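SPOU RRNA methylase (Sulfolobus acidocaldarius, PDB 4CNG) methylates the 2'-hydroxyl of cytidine 32 in tRNA as a homodimer, using S-adenosyl-L-methionine as methyl donor. Local coordinates at residues E50-N55 with K79-F84; T22-I27 with D123-F128. The protein carries 1 engineered substitution. One frame throughout, in Å; residues are numbered along the deposited sequence. Where two conformers were deposited one is given.

Overall arrangement
Both contacts join neighbouring strands of one parallel sheet. The order across this part of the sheet is 79-81, 50-54, 22-28, 125-130. Contact 1 joins strand 79-81, outermost within this chain, to strand 50-54, and contact 2 pairs strand 22-28 with strand 125-130 further in. Their centres lie about 13 Å apart. Along the chain, contact 1 is nested inside the loop closed by contact 2. Strands 50-54 and 22-28 are themselves neighbours, so the two contacts touch. Glu50 of contact 1 forms salt bridges with Arg24 and Lys125 of contact 2. The same sheet continues to strand 93-97, which ends at Thr97; Gly131 follows strand 125-130; both residues are inferred to bind S-adenosyl-L-methionine.

Contact 1 (E50-N55 with K79-F84); sequences EFYVVN and KITNNF
Lys79 lies across the ring of Tyr52. Its CB sits over the centre of one ring face, 3.9 Å from the centroid and 4° off the ring normal, a CH-pi contact. The lysine CG stands anti to its own carbonyl carbon (chi1 -68°), and the extended chain crosses the same face from above the centre toward the CE1-CZ-OH side. This brings Lys79 CD to 3.3 Å from Tyr52 CE1. The Tyr52 ring also has a cation-pi contact with Arg24. Lys79 NZ remains 4.6 Å from Glu50 OE2, too far for a salt bridge; the partners of Glu50 are Arg24 and Lys125.

The segments form a parallel pair at one margin of the SPOUT methyltransferase sheet. Helices 60-64 and 71-77 lie in the connection between them, a beta-alpha-beta crossover. Lys79 N donates to Phe51 O, and Val53 N to Lys79 O. Thr81 N then donates to Val53 O, and Asn55 N to Thr81 O at 2.8 Å.

Val54 shares a sheet face with Tyr52, Lys79 and Thr81. Its CG1 packs on the backbone at Asn83 and Phe84. Thr81 was modelled in two conformers. In one of them its CG2 meets the Tyr52 ring at the edge, near the ring plane, 3.9 Å from Tyr52 CD2. In that same conformer Thr81 OG1 is 3.7 Å from Val54 CG2 and donates to Asn83 O, from above the carbonyl plane. Helix 84-87 covers this face through Ala87. Asn83 caps that helix, its OD1 accepting from Asp86 N.

Contact 2 (T22-I27 with D123-F128); sequences TIRLVI and DKKVAF
This parallel strand pair lies inside the SpoU methylase sheet, where strand 22-28 is flanked by strands 50-54 and 125-130. Thr22 pairs with Lys125, Ile23 with Val126, Arg24 with Ala127 and Leu25 with Phe128. Five backbone hydrogen bonds join the segments. Thr22 N donates to Lys124 O, and Val126 N to Thr22 O. Arg24 N then donates to Val126 O, Phe128 N to Arg24 O and Val26 N to Phe128 O.

One face is apolar. Ile23 crosses Phe128 at a slant: Ile23 CG2 is 4.0 Å from Phe128 CD1, and Ile23 CD1 is 4.0 Å from Phe128 CE1. Chi1 (-53°) puts CG2 anti to the backbone N, and chi2 (-65°) turns Ile23 CD1 to the ring. Leu25 CD1 lies 3.8 Å from Phe128 O. Helices 162-175 and 33-45 cover this face, with Val169 and Leu173 against Phe128, and Val166, Ile39 and Val43 against Leu25.

Thr22, Arg24, Val26, Lys125 and Ala127 project from the other face. Val26 CG2 meets Ala127 CB at 4.2 Å. Thr22 CG2 packs against Lys125 CE at 3.6 Å, where the lysine chain bends. Arg24 turns at chi3 (-64°). Its NE goes to Glu50 OE1, and its NH1 is shared by the carbonyls of Ala87 and Arg89. Glu50 OE2 takes Lys125 NZ, so one carboxylate serves both cations and probably offsets their mutual repulsion. Arg24 NH2 comes within 3.8 Å of Lys125 NZ.

Contact 1 (E50-N55 with K79-F84)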
ATOM      1  N   GLU A  50      -6.282   4.800 -16.839  1.00 12.97           N
ATOM      2  CA  GLU A  50      -7.724   5.074 -16.694  1.00 13.01           C
ATOM      3  C   GLU A  50      -8.111   4.725 -15.269  1.00 11.83           C
ATOM      4  O   GLU A  50      -7.576   3.786 -14.686  1.00 12.54           O
ATOM      5  CB  GLU A  50      -8.508   4.197 -17.678  1.00 14.44           C
ATOM      6  CG  GLU A  50      -8.233   4.519 -19.127  1.00 17.96           C
ATOM      7  CD  GLU A  50      -9.036   3.685 -20.109  1.00 20.58           C
ATOM      8  OE1 GLU A  50      -9.683   2.698 -19.716  1.00 21.62           O
ATOM      9  OE2 GLU A  50      -8.927   3.970 -21.322  1.00 31.54           O
ATOM     10  N   PHE A  51      -9.034   5.505 -14.715  1.00 11.81           N
ATOM     11  CA  PHE A  51      -9.411   5.421 -13.320  1.00 11.23           C
ATOM     12  C   PHE A  51     -10.924   5.598 -13.244  1.00 10.65           C
ATOM     13  O   PHE A  51     -11.427   6.692 -13.469  1.00 12.19           O
ATOM     14  CB  PHE A  51      -8.654   6.518 -12.529  1.00 12.57           C
ATOM     15  CG  PHE A  51      -9.019   6.641 -11.076  1.00 11.50           C
ATOM     16  CD1 PHE A  51      -9.353   5.568 -10.296  1.00 12.08           C
ATOM     17  CD2 PHE A  51      -8.920   7.875 -10.482  1.00 12.45           C
ATOM     18  CE1 PHE A  51      -9.607   5.724  -8.954  1.00 13.09           C
ATOM     19  CE2 PHE A  51      -9.175   8.054  -9.130  1.00 13.06           C
ATOM     20  CZ  PHE A  51      -9.556   6.971  -8.370  1.00 13.15           C
ATOM     21  N   TYR A  52     -11.597   4.504 -12.886  1.00 10.36           N
ATOM     22  CA  TYR A  52     -13.054   4.457 -12.761  1.00 10.58           C
ATOM     23  C   TYR A  52     -13.446   4.149 -11.337  1.00 11.17           C
ATOM     24  O   TYR A  52     -12.865   3.273 -10.698  1.00 11.95           O
ATOM     25  CB  TYR A  52     -13.647   3.353 -13.684  1.00 11.34           C
ATOM     26  CG  TYR A  52     -13.794   3.724 -15.109  1.00 13.22           C
ATOM     27  CD1 TYR A  52     -12.718   3.960 -15.917  1.00 16.00           C
ATOM     28  CD2 TYR A  52     -15.041   3.740 -15.691  1.00 18.99           C
ATOM     29  CE1 TYR A  52     -12.851   4.274 -17.245  1.00 19.99           C
ATOM     30  CE2 TYR A  52     -15.210   4.047 -17.030  1.00 20.20           C
ATOM     31  CZ  TYR A  52     -14.096   4.261 -17.822  1.00 22.10           C
ATOM     32  OH  TYR A  52     -14.237   4.572 -19.156  1.00 33.00           O
ATOM     33  N   VAL A  53     -14.501   4.805 -10.879  0.50 10.86           N
ATOM     34  CA  VAL A  53     -15.051   4.566  -9.578  0.50 10.50           C
ATOM     35  C   VAL A  53     -16.553   4.335  -9.756  0.50 10.51           C
ATOM     36  O   VAL A  53     -17.237   5.144 -10.371  0.50 12.39           O
ATOM     37  CB  VAL A  53     -14.745   5.740  -8.642  0.50 10.83           C
ATOM     38  CG1 VAL A  53     -15.361   5.508  -7.292  0.50 11.04           C
ATOM     39  CG2 VAL A  53     -13.243   5.861  -8.442  0.50 13.63           C
ATOM     40  N   VAL A  54     -17.023   3.203  -9.264  1.00  9.94           N
ATOM     41  CA  VAL A  54     -18.412   2.804  -9.386  1.00 10.51           C
ATOM     42  C   VAL A  54     -19.165   3.290  -8.144  1.00 10.95           C
ATOM     43  O   VAL A  54     -18.848   2.913  -7.021  1.00 11.13           O
ATOM     44  CB  VAL A  54     -18.508   1.291  -9.497  1.00 10.80           C
ATOM     45  CG1 VAL A  54     -19.965   0.889  -9.624  1.00 13.40           C
ATOM     46  CG2 VAL A  54     -17.717   0.740 -10.666  1.00 13.47           C
ATOM     47  N   ASN A  55     -20.196   4.119  -8.351  1.00 11.59           N
ATOM     48  CA  ASN A  55     -21.130   4.529  -7.303  1.00 12.74           C
ATOM     49  C   ASN A  55     -20.402   4.856  -5.972  1.00 11.83           C
ATOM     50  O   ASN A  55     -20.640   4.232  -4.956  1.00 12.22           O
ATOM     51  CB  ASN A  55     -22.183   3.440  -7.080  1.00 13.73           C
ATOM     52  CG  ASN A  55     -23.267   3.864  -6.130  1.00 14.48           C
ATOM     53  OD1 ASN A  55     -23.575   5.061  -6.035  1.00 17.70           O
ATOM     54  ND2 ASN A  55     -23.813   2.916  -5.378  1.00 16.07           N
ATOM     55  N   LYS A  79     -13.321   8.808 -13.714  1.00 11.89           N
ATOM     56  CA  LYS A  79     -14.645   8.618 -14.305  1.00 12.01           C
ATOM     57  C   LYS A  79     -15.532   7.921 -13.295  1.00 12.25           C
ATOM     58  O   LYS A  79     -15.158   6.922 -12.717  1.00 16.78           O
ATOM     59  CB  LYS A  79     -14.525   7.772 -15.575  1.00 14.63           C
ATOM     60  CG  LYS A  79     -13.808   8.466 -16.724  1.00 25.68           C
ATOM     61  CD  LYS A  79     -13.352   7.498 -17.805  1.00 45.19           C
ATOM     62  CE  LYS A  79     -12.509   8.199 -18.867  1.00 61.46           C
ATOM     63  NZ  LYS A  79     -11.591   7.273 -19.593  1.00 89.06           N
ATOM     64  N   ILE A  80     -16.718   8.462 -13.059  1.00 12.29           N
ATOM     65  CA  ILE A  80     -17.708   7.855 -12.212  1.00 11.70           C
ATOM     66  C   ILE A  80     -18.721   7.117 -13.090  1.00 11.86           C
ATOM     67  O   ILE A  80     -19.153   7.638 -14.117  1.00 12.58           O
ATOM     68  CB  ILE A  80     -18.410   8.917 -11.367  1.00 11.87           C
ATOM     69  CG1 ILE A  80     -17.370   9.545 -10.441  1.00 14.24           C
ATOM     70  CG2 ILE A  80     -19.563   8.316 -10.562  1.00 13.82           C
ATOM     71  CD1 ILE A  80     -17.906  10.721  -9.643  1.00 15.37           C
ATOM     72  N   THR A  81     -19.101   5.907 -12.694  0.50 11.69           N
ATOM     73  CA  THR A  81     -20.235   5.189 -13.297  0.50 11.83           C
ATOM     74  C   THR A  81     -21.157   4.731 -12.211  0.50 12.13           C
ATOM     75  O   THR A  81     -20.730   4.513 -11.101  0.50 13.91           O
ATOM     76  CB  THR A  81     -19.798   3.935 -14.104  0.50 17.05           C
ATOM     77  OG1 THR A  81     -19.212   2.937 -13.240  0.50 17.23           O
ATOM     78  CG2 THR A  81     -18.852   4.297 -15.206  0.50 20.89           C
ATOM     79  N   ASN A  82     -22.418   4.481 -12.556  1.00 12.66           N
ATOM     80  CA  ASN A  82     -23.354   3.931 -11.605  1.00 13.98           C
ATOM     81  C   ASN A  82     -23.272   2.442 -11.427  1.00 17.41           C
ATOM     82  O   ASN A  82     -23.629   1.916 -10.344  1.00 22.42           O
ATOM     83  CB  ASN A  82     -24.766   4.342 -11.892  1.00 16.54           C
ATOM     84  CG  ASN A  82     -25.690   4.092 -10.694  1.00 19.76           C
ATOM     85  OD1 ASN A  82     -26.755   3.541 -10.863  1.00 24.48           O
ATOM     86  ND2 ASN A  82     -25.241   4.416  -9.477  1.00 17.18           N
ATOM     87  N   ASN A  83     -22.778   1.749 -12.439  1.00 16.61           N
ATOM     88  CA  ASN A  83     -22.858   0.290 -12.427  1.00 21.31           C
ATOM     89  C   ASN A  83     -21.533  -0.335 -12.747  1.00 17.55           C
ATOM     90  O   ASN A  83     -20.707   0.195 -13.505  1.00 21.34           O
ATOM     91  CB  ASN A  83     -23.872  -0.240 -13.436  1.00 31.44           C
ATOM     92  CG  ASN A  83     -23.480   0.084 -14.859  1.00 71.78           C
ATOM     93  OD1 ASN A  83     -22.910  -0.843 -15.632  1.00105.46           O
ATOM     94  ND2 ASN A  83     -23.756   1.354 -15.256  1.00 69.28           N
ATOM     95  N   PHE A  84     -21.333  -1.467 -12.119  1.00 15.87           N
ATOM     96  CA  PHE A  84     -20.145  -2.253 -12.341  1.00 14.82           C
ATOM     97  C   PHE A  84     -19.861  -2.556 -13.815  1.00 14.08           C
ATOM     98  O   PHE A  84     -18.750  -2.435 -14.329  1.00 15.01           O
ATOM     99  CB  PHE A  84     -20.293  -3.532 -11.536  1.00 15.55           C
ATOM    100  CG  PHE A  84     -19.124  -4.430 -11.617  1.00 14.41           C
ATOM    101  CD1 PHE A  84     -18.003  -4.184 -10.855  1.00 18.68           C
ATOM    102  CD2 PHE A  84     -19.196  -5.598 -12.291  1.00 15.15           C
ATOM    103  CE1 PHE A  84     -16.986  -5.087 -10.794  1.00 20.35           C
ATOM    104  CE2 PHE A  84     -18.135  -6.466 -12.309  1.00 17.52           C
ATOM    105  CZ  PHE A  84     -17.023  -6.209 -11.563  1.00 16.85           C
TER

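Contact 2 (T22-I27 with D123-F128)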
ATOM      1  N   THR A  22      -2.228  -1.365 -21.210  1.00 30.14           N
ATOM      2  CA  THR A  22      -2.972  -0.223 -20.720  1.00 22.18           C
ATOM      3  C   THR A  22      -3.752  -0.686 -19.512  1.00 21.37           C
ATOM      4  O   THR A  22      -4.335  -1.758 -19.529  1.00 23.97           O
ATOM      5  CB  THR A  22      -3.967   0.284 -21.774  1.00 28.85           C
ATOM      6  OG1 THR A  22      -3.255   0.719 -22.940  1.00 51.66           O
ATOM      7  CG2 THR A  22      -4.800   1.431 -21.225  1.00 33.80           C
ATOM      8  N   ILE A  23      -3.704   0.096 -18.450  1.00 16.47           N
ATOM      9  CA  ILE A  23      -4.297  -0.304 -17.194  1.00 14.74           C
ATOM     10  C   ILE A  23      -5.435   0.605 -16.803  1.00 13.80           C
ATOM     11  O   ILE A  23      -5.277   1.811 -16.728  1.00 14.44           O
ATOM     12  CB  ILE A  23      -3.256  -0.302 -16.043  1.00 17.91           C
ATOM     13  CG1 ILE A  23      -2.014  -1.127 -16.406  1.00 24.22           C
ATOM     14  CG2 ILE A  23      -3.924  -0.764 -14.750  1.00 18.80           C
ATOM     15  CD1 ILE A  23      -2.284  -2.600 -16.576  1.00 25.74           C
ATOM     16  N   ARG A  24      -6.580  -0.010 -16.543  1.00 12.59           N
ATOM     17  CA  ARG A  24      -7.726   0.668 -15.958  1.00 11.71           C
ATOM     18  C   ARG A  24      -7.906   0.188 -14.520  1.00 11.31           C
ATOM     19  O   ARG A  24      -8.064  -0.992 -14.266  1.00 15.18           O
ATOM     20  CB  ARG A  24      -9.001   0.372 -16.754  1.00 12.00           C
ATOM     21  CG  ARG A  24     -10.209   1.068 -16.165  1.00 12.58           C
ATOM     22  CD  ARG A  24     -11.503   0.684 -16.868  1.00 13.64           C
ATOM     23  NE  ARG A  24     -11.477   1.116 -18.246  1.00 14.82           N
ATOM     24  CZ  ARG A  24     -12.391   0.786 -19.151  1.00 17.77           C
ATOM     25  NH1 ARG A  24     -13.433   0.028 -18.826  1.00 20.86           N
ATOM     26  NH2 ARG A  24     -12.182   1.144 -20.395  1.00 22.72           N
ATOM     27  N   LEU A  25      -7.867   1.118 -13.581  1.00 10.52           N
ATOM     28  CA  LEU A  25      -8.144   0.854 -12.203  1.00  9.49           C
ATOM     29  C   LEU A  25      -9.633   1.093 -11.954  1.00  9.89           C
ATOM     30  O   LEU A  25     -10.121   2.161 -12.290  1.00 11.21           O
ATOM     31  CB  LEU A  25      -7.304   1.775 -11.312  1.00 10.65           C
ATOM     32  CG  LEU A  25      -7.460   1.610  -9.832  1.00 10.74           C
ATOM     33  CD1 LEU A  25      -7.038   0.239  -9.381  1.00 10.95           C
ATOM     34  CD2 LEU A  25      -6.675   2.692  -9.130  1.00 11.87           C
ATOM     35  N   VAL A  26     -10.303   0.102 -11.393  1.00  9.15           N
ATOM     36  CA  VAL A  26     -11.729   0.173 -11.066  1.00  8.70           C
ATOM     37  C   VAL A  26     -11.904  -0.041  -9.573  1.00  8.72           C
ATOM     38  O   VAL A  26     -11.537  -1.073  -9.051  1.00 10.29           O
ATOM     39  CB  VAL A  26     -12.554  -0.895 -11.859  1.00  9.80           C
ATOM     40  CG1 VAL A  26     -14.015  -0.834 -11.447  1.00 11.29           C
ATOM     41  CG2 VAL A  26     -12.357  -0.742 -13.347  1.00 10.75           C
ATOM     42  N   ILE A  27     -12.494   0.957  -8.913  1.00  8.76           N
ATOM     43  CA  ILE A  27     -12.759   0.893  -7.496  1.00  8.43           C
ATOM     44  C   ILE A  27     -14.276   0.844  -7.305  1.00  8.83           C
ATOM     45  O   ILE A  27     -14.974   1.755  -7.713  1.00  9.60           O
ATOM     46  CB  ILE A  27     -12.153   2.088  -6.734  1.00  9.33           C
ATOM     47  CG1 ILE A  27     -10.703   2.355  -7.118  1.00 10.51           C
ATOM     48  CG2 ILE A  27     -12.297   1.913  -5.248  1.00 10.98           C
ATOM     49  CD1 ILE A  27      -9.772   1.203  -6.818  1.00 10.11           C
ATOM     50  N   ASP A 123       0.559  -6.937 -23.653  1.00117.44           N
ATOM     51  CA  ASP A 123      -0.126  -6.475 -24.861  1.00 64.21           C
ATOM     52  C   ASP A 123      -1.636  -6.411 -24.720  1.00 77.47           C
ATOM     53  O   ASP A 123      -2.360  -6.559 -25.708  1.00136.42           O
ATOM     54  CB  ASP A 123       0.235  -7.370 -26.054  1.00 63.11           C
ATOM     55  CG  ASP A 123       0.029  -6.673 -27.394  1.00107.74           C
ATOM     56  OD1 ASP A 123      -0.206  -5.442 -27.403  1.00142.12           O
ATOM     57  OD2 ASP A 123       0.120  -7.354 -28.444  1.00135.87           O
ATOM     58  N   LYS A 124      -2.121  -6.079 -23.520  1.00 27.16           N
ATOM     59  CA  LYS A 124      -3.560  -6.018 -23.309  1.00 24.06           C
ATOM     60  C   LYS A 124      -3.978  -4.784 -22.549  1.00 25.41           C
ATOM     61  O   LYS A 124      -3.198  -4.201 -21.803  1.00 25.33           O
ATOM     62  CB  LYS A 124      -4.045  -7.239 -22.531  1.00 26.10           C
ATOM     63  CG  LYS A 124      -3.938  -8.540 -23.297  1.00 33.30           C
ATOM     64  CD  LYS A 124      -4.442  -9.695 -22.445  1.00 32.47           C
ATOM     65  CE  LYS A 124      -3.861 -11.022 -22.908  1.00 44.24           C
ATOM     66  NZ  LYS A 124      -2.418 -11.187 -22.563  1.00 52.11           N
ATOM     67  N   LYS A 125      -5.239  -4.427 -22.734  1.00 22.73           N
ATOM     68  CA  LYS A 125      -5.938  -3.494 -21.863  1.00 19.57           C
ATOM     69  C   LYS A 125      -6.624  -4.268 -20.736  1.00 19.39           C
ATOM     70  O   LYS A 125      -7.478  -5.126 -20.986  1.00 19.86           O
ATOM     71  CB  LYS A 125      -6.972  -2.706 -22.658  1.00 25.31           C
ATOM     72  CG  LYS A 125      -7.645  -1.629 -21.833  1.00 24.90           C
ATOM     73  CD  LYS A 125      -8.548  -0.734 -22.664  1.00 41.17           C
ATOM     74  CE  LYS A 125      -8.021   0.686 -22.665  1.00 52.49           C
ATOM     75  NZ  LYS A 125      -9.121   1.679 -22.657  1.00 43.35           N
ATOM     76  N   VAL A 126      -6.236  -3.976 -19.503  1.00 16.90           N
ATOM     77  CA  VAL A 126      -6.669  -4.759 -18.376  1.00 15.12           C
ATOM     78  C   VAL A 126      -7.292  -3.874 -17.310  1.00 14.16           C
ATOM     79  O   VAL A 126      -6.701  -2.849 -16.923  1.00 15.37           O
ATOM     80  CB  VAL A 126      -5.481  -5.525 -17.776  1.00 15.46           C
ATOM     81  CG1 VAL A 126      -5.948  -6.418 -16.655  1.00 15.90           C
ATOM     82  CG2 VAL A 126      -4.790  -6.340 -18.855  1.00 19.87           C
ATOM     83  N   ALA A 127      -8.445  -4.306 -16.793  1.00 13.50           N
ATOM     84  CA  ALA A 127      -9.055  -3.681 -15.626  1.00 12.67           C
ATOM     85  C   ALA A 127      -8.661  -4.450 -14.383  1.00 11.55           C
ATOM     86  O   ALA A 127      -8.836  -5.657 -14.313  1.00 13.44           O
ATOM     87  CB  ALA A 127     -10.566  -3.664 -15.774  1.00 13.80           C
ATOM     88  N   PHE A 128      -8.152  -3.714 -13.395  1.00 10.80           N
ATOM     89  CA  PHE A 128      -7.877  -4.228 -12.052  1.00 10.02           C
ATOM     90  C   PHE A 128      -8.962  -3.701 -11.140  1.00  9.31           C
ATOM     91  O   PHE A 128      -9.094  -2.488 -10.998  1.00 10.67           O
ATOM     92  CB  PHE A 128      -6.489  -3.817 -11.548  1.00 10.52           C
ATOM     93  CG  PHE A 128      -5.361  -4.612 -12.134  1.00 11.21           C
ATOM     94  CD1 PHE A 128      -4.865  -4.357 -13.402  1.00 15.18           C
ATOM     95  CD2 PHE A 128      -4.904  -5.746 -11.494  1.00 11.71           C
ATOM     96  CE1 PHE A 128      -3.849  -5.147 -13.943  1.00 15.35           C
ATOM     97  CE2 PHE A 128      -3.864  -6.500 -11.998  1.00 12.41           C
ATOM     98  CZ  PHE A 128      -3.378  -6.209 -13.234  1.00 13.16           C
TER